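Acarbose/maltose binding protein GacH (PDB 3K01) binds acarbose and an acarbose homologue, and possibly maltose, as the extracellular solute receptor of a Streptomyces ABC transporter. Local coordinates at residues E25-T29 against H55-K61; A84-M88 against S312-V316. One frame throughout, in Å; residues are numbered along the deposited sequence.

Contact 1: E25-T29 against H55-K61. With SO4 (sulfate ion), chain B.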
ATOM      1  N   GLU A  25     -32.335 -18.008  10.048  1.00 12.20           N
ATOM      2  CA  GLU A  25     -31.572 -17.069   9.238  1.00 14.36           C
ATOM      3  C   GLU A  25     -30.595 -16.333  10.139  1.00 12.66           C
ATOM      4  O   GLU A  25     -30.763 -16.258  11.362  1.00 12.59           O
ATOM      5  CB  GLU A  25     -32.524 -16.024   8.636  1.00 15.05           C
ATOM      6  CG  GLU A  25     -33.580 -16.558   7.686  1.00 19.21           C
ATOM      7  CD  GLU A  25     -34.538 -15.474   7.212  1.00 20.17           C
ATOM      8  OE1 GLU A  25     -34.248 -14.276   7.442  1.00 26.93           O
ATOM      9  OE2 GLU A  25     -35.573 -15.822   6.605  1.00 29.48           O
ATOM     10  N   LEU A  26     -29.548 -15.782   9.531  1.00 12.43           N
ATOM     11  CA  LEU A  26     -28.671 -14.880  10.266  1.00 12.69           C
ATOM     12  C   LEU A  26     -29.470 -13.757  10.895  1.00 12.62           C
ATOM     13  O   LEU A  26     -30.404 -13.233  10.292  1.00 13.30           O
ATOM     14  CB  LEU A  26     -27.599 -14.290   9.350  1.00 13.79           C
ATOM     15  CG  LEU A  26     -26.554 -15.270   8.848  1.00 15.20           C
ATOM     16  CD1 LEU A  26     -25.614 -14.586   7.850  1.00 18.40           C
ATOM     17  CD2 LEU A  26     -25.772 -15.815   9.997  1.00 14.81           C
ATOM     18  N   SER A  27     -29.095 -13.377  12.107  1.00 13.39           N
ATOM     19  CA  SER A  27     -29.789 -12.303  12.803  1.00 14.72           C
ATOM     20  C   SER A  27     -28.806 -11.549  13.683  1.00 15.85           C
ATOM     21  O   SER A  27     -27.624 -11.875  13.695  1.00 16.74           O
ATOM     22  CB  SER A  27     -30.967 -12.858  13.639  1.00 14.86           C
ATOM     23  OG  SER A  27     -30.484 -13.719  14.640  1.00 16.75           O
ATOM     24  N   GLY A  28     -29.304 -10.543  14.388  1.00 15.89           N
ATOM     25  CA  GLY A  28     -28.481  -9.794  15.330  1.00 15.95           C
ATOM     26  C   GLY A  28     -27.914  -8.549  14.678  1.00 15.57           C
ATOM     27  O   GLY A  28     -28.368  -8.128  13.615  1.00 17.36           O
ATOM     28  N   THR A  29     -26.908  -7.975  15.328  1.00 15.46           N
ATOM     29  CA  THR A  29     -26.306  -6.717  14.880  1.00 14.78           C
ATOM     30  C   THR A  29     -24.910  -6.994  14.357  1.00 13.37           C
ATOM     31  O   THR A  29     -24.185  -7.829  14.909  1.00 13.63           O
ATOM     32  CB  THR A  29     -26.212  -5.736  16.050  1.00 15.08           C
ATOM     33  OG1 THR A  29     -27.533  -5.427  16.508  1.00 17.53           O
ATOM     34  CG2 THR A  29     -25.516  -4.435  15.644  1.00 16.01           C
ATOM     35  N   HIS A  55     -30.007 -10.708   3.939  1.00 19.19           N
ATOM     36  CA  HIS A  55     -30.121 -11.069   5.372  1.00 18.77           C
ATOM     37  C   HIS A  55     -30.945 -10.052   6.164  1.00 18.74           C
ATOM     38  O   HIS A  55     -30.414  -9.304   6.995  1.00 17.52           O
ATOM     39  CB  HIS A  55     -28.749 -11.281   6.021  1.00 18.26           C
ATOM     40  CG  HIS A  55     -27.850 -12.158   5.223  1.00 18.41           C
ATOM     41  ND1 HIS A  55     -27.933 -13.534   5.245  1.00 18.78           N
ATOM     42  CD2 HIS A  55     -26.864 -11.854   4.346  1.00 17.16           C
ATOM     43  CE1 HIS A  55     -27.027 -14.039   4.426  1.00 19.27           C
ATOM     44  NE2 HIS A  55     -26.364 -13.039   3.869  1.00 18.18           N
ATOM     45  N   PRO A  56     -32.272 -10.023   5.917  1.00 19.22           N
ATOM     46  CA  PRO A  56     -33.099  -8.941   6.458  1.00 19.23           C
ATOM     47  C   PRO A  56     -33.213  -8.867   7.979  1.00 18.66           C
ATOM     48  O   PRO A  56     -33.633  -7.844   8.522  1.00 19.56           O
ATOM     49  CB  PRO A  56     -34.477  -9.171   5.808  1.00 19.59           C
ATOM     50  CG  PRO A  56     -34.261 -10.220   4.748  1.00 20.90           C
ATOM     51  CD  PRO A  56     -33.044 -10.980   5.103  1.00 20.18           C
ATOM     52  N   LYS A  57     -32.825  -9.940   8.668  1.00 18.13           N
ATOM     53  CA  LYS A  57     -32.896  -9.966  10.118  1.00 17.63           C
ATOM     54  C   LYS A  57     -31.601  -9.473  10.778  1.00 16.80           C
ATOM     55  O   LYS A  57     -31.522  -9.366  12.002  1.00 17.36           O
ATOM     56  CB  LYS A  57     -33.250 -11.371  10.620  1.00 17.93           C
ATOM     57  CG  LYS A  57     -34.662 -11.822  10.254  1.00 19.74           C
ATOM     58  CD  LYS A  57     -35.063 -13.017  11.107  1.00 23.17           C
ATOM     59  CE  LYS A  57     -36.433 -13.528  10.710  1.00 25.64           C
ATOM     60  NZ  LYS A  57     -36.587 -14.936  11.165  1.00 27.69           N
ATOM     61  N   VAL A  58     -30.582  -9.193   9.963  1.00 16.15           N
ATOM     62  CA  VAL A  58     -29.359  -8.565  10.475  1.00 15.60           C
ATOM     63  C   VAL A  58     -29.456  -7.046  10.392  1.00 15.63           C
ATOM     64  O   VAL A  58     -29.853  -6.493   9.363  1.00 16.33           O
ATOM     65  CB  VAL A  58     -28.113  -9.076   9.715  1.00 15.14           C
ATOM     66  CG1 VAL A  58     -26.837  -8.372  10.210  1.00 15.27           C
ATOM     67  CG2 VAL A  58     -27.977 -10.575   9.884  1.00 14.26           C
ATOM     68  N   ASP A  59     -29.111  -6.390  11.492  1.00 14.50           N
ATOM     69  CA  ASP A  59     -29.033  -4.936  11.534  1.00 14.99           C
ATOM     70  C   ASP A  59     -27.566  -4.540  11.322  1.00 13.36           C
ATOM     71  O   ASP A  59     -26.745  -4.669  12.241  1.00 13.25           O
ATOM     72  CB  ASP A  59     -29.515  -4.440  12.903  1.00 16.02           C
ATOM     73  CG  ASP A  59     -29.508  -2.922  13.040  1.00 19.53           C
ATOM     74  OD1 ASP A  59     -29.332  -2.182  12.035  1.00 23.42           O
ATOM     75  OD2 ASP A  59     -29.684  -2.468  14.190  1.00 25.97           O
ATOM     76  N   VAL A  60     -27.248  -4.072  10.121  1.00 13.19           N
ATOM     77  CA  VAL A  60     -25.920  -3.516   9.858  1.00 12.71           C
ATOM     78  C   VAL A  60     -25.833  -2.075  10.358  1.00 13.08           C
ATOM     79  O   VAL A  60     -26.595  -1.202   9.906  1.00 12.91           O
ATOM     80  CB  VAL A  60     -25.563  -3.569   8.376  1.00 13.72           C
ATOM     81  CG1 VAL A  60     -24.207  -2.873   8.104  1.00 13.50           C
ATOM     82  CG2 VAL A  60     -25.524  -5.019   7.891  1.00 13.46           C
ATOM     83  N   LYS A  61     -24.912  -1.829  11.284  1.00 11.41           N
ATOM     84  CA  LYS A  61     -24.648  -0.488  11.799  1.00 12.58           C
ATOM     85  C   LYS A  61     -23.312  -0.001  11.257  1.00 11.58           C
ATOM     86  O   LYS A  61     -22.234  -0.339  11.782  1.00 11.85           O
ATOM     87  CB  LYS A  61     -24.671  -0.476  13.329  1.00 12.54           C
ATOM     88  CG  LYS A  61     -26.003  -0.949  13.920  1.00 14.00           C
ATOM     89  CD  LYS A  61     -26.055  -0.804  15.431  1.00 16.54           C
ATOM     90  CE  LYS A  61     -27.513  -0.922  15.898  1.00 23.03           C
ATOM     91  NZ  LYS A  61     -27.660  -1.242  17.342  1.00 26.44           N
TER
HETATM   92  S   SO4 B 405     -29.592 -16.622   5.858  1.00 31.95           S
HETATM   93  O1  SO4 B 405     -28.711 -16.605   4.685  1.00 34.08           O
HETATM   94  O2  SO4 B 405     -29.692 -15.297   6.463  1.00 32.46           O
HETATM   95  O3  SO4 B 405     -30.920 -17.082   5.460  1.00 34.91           O
HETATM   96  O4  SO4 B 405     -29.023 -17.538   6.844  1.00 32.97           O
HETATM   97  O   HOH W   1     -31.600 -12.467   7.940  1.00 18.79           O
HETATM   98  O   HOH W   2     -34.566 -16.995  11.517  1.00 19.79           O
HETATM   99  O   HOH W   3     -27.312  -3.830  18.990  1.00 45.19           O
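Leu26 lays its CD1 methyl over one face of the His55 ring, 4.0 Å from the ring centroid, while its CB meets Val58 CG2 at 3.8 Å. This is the close-packed part of the contact. Branched Val58 suits it: with chi1 at 177°, CG1 stands anti to the backbone N and sits against the carbonyl oxygen of Gly28, while CG2, beside that N, is turned to Leu26; behind it the valine rests on Phe51 of helix 51-54. At the edge of the imidazole, in its plane, lies a sulfate probably carried over from the crystallisation liquor. His55 ND1 donates to its O2 (2.8 Å, 166°), and the backbone N of Leu26 shares its hydrogen between O2 and O4, so the anion ties both segments together.

Two parallel strands, 28-34 and 58-64, begin to pair here at the edge of the N-terminal lobe, in the beta-alpha-beta topology usual for solute-binding proteins. Asp59 N gives the firm bond, to Gly28 O at 2.8 Å; the one from Gly28 N to Lys57 O is weak. The backbone of Gly28 is bent so that a side chain here would collide with the carbonyl oxygen of Ser27, and glycine alone fits comfortably.

Toward solvent the fit is looser. Glu25 and Lys57 cross at about a right angle, their opposite charges 4.4 Å apart from Glu25 OE1 to Lys57 NZ, too far for a salt bridge; one water joins Lys57 NZ to the backbone N of Glu25. Farther along, Lys61 runs its extended aliphatic chain past Thr29, CD to CG2 at 3.7 Å, and a water bridges its NZ to Thr29 OG1.

Contact 2: A84-M88 against S312-V316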
ATOM      1  N   ALA A  84     -16.499  -1.982  20.971  1.00 10.71           N
ATOM      2  CA  ALA A  84     -15.730  -2.394  19.798  1.00 10.02           C
ATOM      3  C   ALA A  84     -16.684  -2.832  18.690  1.00 10.14           C
ATOM      4  O   ALA A  84     -17.750  -3.400  18.948  1.00 10.55           O
ATOM      5  CB  ALA A  84     -14.765  -3.525  20.140  1.00 10.80           C
ATOM      6  N   PRO A  85     -16.306  -2.601  17.435  1.00  9.09           N
ATOM      7  CA  PRO A  85     -17.155  -3.035  16.325  1.00  9.04           C
ATOM      8  C   PRO A  85     -17.086  -4.543  16.198  1.00  8.44           C
ATOM      9  O   PRO A  85     -16.163  -5.166  16.720  1.00  9.78           O
ATOM     10  CB  PRO A  85     -16.510  -2.355  15.111  1.00  9.38           C
ATOM     11  CG  PRO A  85     -15.046  -2.297  15.489  1.00  9.67           C
ATOM     12  CD  PRO A  85     -15.059  -1.967  16.955  1.00 10.16           C
ATOM     13  N   ASP A  86     -18.054  -5.131  15.500  1.00  8.39           N
ATOM     14  CA  ASP A  86     -17.941  -6.537  15.120  1.00  8.17           C
ATOM     15  C   ASP A  86     -16.926  -6.733  13.988  1.00  7.16           C
ATOM     16  O   ASP A  86     -16.190  -7.717  13.975  1.00  8.32           O
ATOM     17  CB  ASP A  86     -19.302  -7.092  14.730  1.00  8.35           C
ATOM     18  CG  ASP A  86     -20.284  -6.968  15.847  1.00  9.47           C
ATOM     19  OD1 ASP A  86     -20.097  -7.683  16.856  1.00 10.61           O
ATOM     20  OD2 ASP A  86     -21.192  -6.111  15.741  1.00 10.76           O
ATOM     21  N   VAL A  87     -16.966  -5.808  13.017  1.00  8.01           N
ATOM     22  CA  VAL A  87     -16.115  -5.896  11.854  1.00  7.47           C
ATOM     23  C   VAL A  87     -15.341  -4.588  11.718  1.00  8.67           C
ATOM     24  O   VAL A  87     -15.915  -3.504  11.791  1.00  8.51           O
ATOM     25  CB  VAL A  87     -16.940  -6.169  10.593  1.00  8.18           C
ATOM     26  CG1 VAL A  87     -16.057  -6.114   9.333  1.00  8.59           C
ATOM     27  CG2 VAL A  87     -17.632  -7.550  10.701  1.00  9.17           C
ATOM     28  N   MET A  88     -14.038  -4.724  11.506  1.00  8.33           N
ATOM     29  CA  MET A  88     -13.135  -3.556  11.443  1.00  9.13           C
ATOM     30  C   MET A  88     -12.435  -3.572  10.095  1.00  8.61           C
ATOM     31  O   MET A  88     -11.794  -4.571   9.729  1.00  8.99           O
ATOM     32  CB  MET A  88     -12.100  -3.707  12.582  1.00  9.27           C
ATOM     33  CG  MET A  88     -11.020  -2.632  12.677  1.00  9.57           C
ATOM     34  SD  MET A  88     -11.784  -1.032  13.003  1.00 10.37           S
ATOM     35  CE  MET A  88     -10.408   0.077  12.642  1.00 12.75           C
ATOM     36  N   SER A 312     -20.978 -11.858  11.455  1.00  8.36           N
ATOM     37  CA  SER A 312     -19.759 -11.152  11.056  1.00  8.23           C
ATOM     38  C   SER A 312     -18.966 -11.934  10.022  1.00  8.29           C
ATOM     39  O   SER A 312     -18.446 -11.343   9.075  1.00  8.78           O
ATOM     40  CB  SER A 312     -18.882 -10.817  12.266  1.00  8.46           C
ATOM     41  OG  SER A 312     -19.565  -9.986  13.184  1.00  9.40           O
ATOM     42  N   TYR A 313     -18.876 -13.257  10.163  1.00  8.46           N
ATOM     43  CA  TYR A 313     -18.202 -14.058   9.142  1.00  8.52           C
ATOM     44  C   TYR A 313     -18.890 -13.847   7.797  1.00  8.63           C
ATOM     45  O   TYR A 313     -18.231 -13.658   6.767  1.00  8.39           O
ATOM     46  CB  TYR A 313     -18.303 -15.545   9.476  1.00  8.08           C
ATOM     47  CG  TYR A 313     -17.616 -16.000  10.750  1.00  8.82           C
ATOM     48  CD1 TYR A 313     -16.488 -15.350  11.261  1.00  8.14           C
ATOM     49  CD2 TYR A 313     -18.106 -17.105  11.449  1.00  8.61           C
ATOM     50  CE1 TYR A 313     -15.876 -15.796  12.435  1.00  9.60           C
ATOM     51  CE2 TYR A 313     -17.503 -17.552  12.609  1.00  8.75           C
ATOM     52  CZ  TYR A 313     -16.400 -16.895  13.112  1.00  9.19           C
ATOM     53  OH  TYR A 313     -15.801 -17.342  14.267  1.00 11.07           O
ATOM     54  N   ALA A 314     -20.228 -13.896   7.792  1.00  8.18           N
ATOM     55  CA  ALA A 314     -20.964 -13.733   6.562  1.00  8.47           C
ATOM     56  C   ALA A 314     -20.818 -12.307   6.003  1.00  8.32           C
ATOM     57  O   ALA A 314     -20.733 -12.115   4.775  1.00  7.76           O
ATOM     58  CB  ALA A 314     -22.438 -14.075   6.789  1.00  9.34           C
ATOM     59  N   PHE A 315     -20.758 -11.322   6.888  1.00  8.15           N
ATOM     60  CA  PHE A 315     -20.603  -9.946   6.428  1.00  7.64           C
ATOM     61  C   PHE A 315     -19.243  -9.719   5.739  1.00  7.99           C
ATOM     62  O   PHE A 315     -19.184  -9.094   4.672  1.00  8.42           O
ATOM     63  CB  PHE A 315     -20.763  -8.985   7.604  1.00  8.07           C
ATOM     64  CG  PHE A 315     -20.654  -7.530   7.211  1.00  8.75           C
ATOM     65  CD1 PHE A 315     -21.738  -6.874   6.657  1.00  9.90           C
ATOM     66  CD2 PHE A 315     -19.463  -6.845   7.385  1.00  9.25           C
ATOM     67  CE1 PHE A 315     -21.646  -5.534   6.288  1.00 10.67           C
ATOM     68  CE2 PHE A 315     -19.355  -5.498   7.027  1.00  9.19           C
ATOM     69  CZ  PHE A 315     -20.451  -4.843   6.473  1.00  8.96           C
ATOM     70  N   VAL A 316     -18.161 -10.219   6.326  1.00  7.29           N
ATOM     71  CA  VAL A 316     -16.856 -10.026   5.680  1.00  8.39           C
ATOM     72  C   VAL A 316     -16.762 -10.820   4.394  1.00  8.01           C
ATOM     73  O   VAL A 316     -16.153 -10.351   3.439  1.00  8.47           O
ATOM     74  CB  VAL A 316     -15.645 -10.255   6.613  1.00  8.43           C
ATOM     75  CG1 VAL A 316     -15.749  -9.372   7.847  1.00  9.25           C
ATOM     76  CG2 VAL A 316     -15.450 -11.723   6.985  1.00  9.37           C
TER
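Asp86 and Ser312 mark the nearest backbone approach, their CA atoms 6.4 Å apart. One backbone turns out of a loop at Asp86 into strand 87-91; the other is a turn of helix 309-320, closed by the bond from Val316 N to Ser312 O. With the main chains this far apart, side chains make the contact.

Val87 is the wedge. Its CG1 methyl touches Val316 CG1 at 3.6 Å, and its CG2 methyl lies between Ser312 CB and Phe315 CD2, 3.9 Å from the latter. The fork is set by chi1 of 174°, which puts CG1 opposite the backbone N and CG2 opposite the carbonyl carbon, so that both branches reach the helix. A beta-branched residue thus suits a strand position that must meet three helix residues. CG2 comes to the Phe315 ring obliquely, and that ring goes on to meet Phe32 and, edge-to-face, Phe51. Val316 also packs on Leu300 and Val302 of strand 293-302.

Ser312 is small enough to sit close: its OG is 3.3 Å from Asp86 CB. The hydroxyl's polar partner is Asn308 O, four residues earlier, just ahead of the helix start. Asp86, although buried, has both carboxylate oxygens engaged, OD1 with Ser306 OG and OD2 with the backbone N of Thr31, which should hold the loop in place where it enters the strand.

Helix 309-320 covering a sheet in which strand 87-91 runs parallel to 28-34 and antiparallel to 293-302 is the alpha/beta layering of one lobe of a periplasmic-type solute-binding protein.

From the N terminus the chain enters strand 28-34, passes through helices 41-49 and 51-54, and returns at 55-61, where contact 1 closes this short excursion. Only later does contact 2 open, at 84-88; its partner lies more than 220 residues on, after the chain has made most of its strands and returned to the same sheet. The two loops therefore follow one another, neither nested nor crossed. The centres of contact 1 and contact 2 are about 12 Å apart. Helix 309-320 joins them: Ala314 CB touches Leu26 CD1 at 3.4 Å, and Phe315 packs against Val60. Strand 28-34 pairs with both 58-64 and 87-91, joining the early strands, while helix 309-320 brings late chain onto the same sheet.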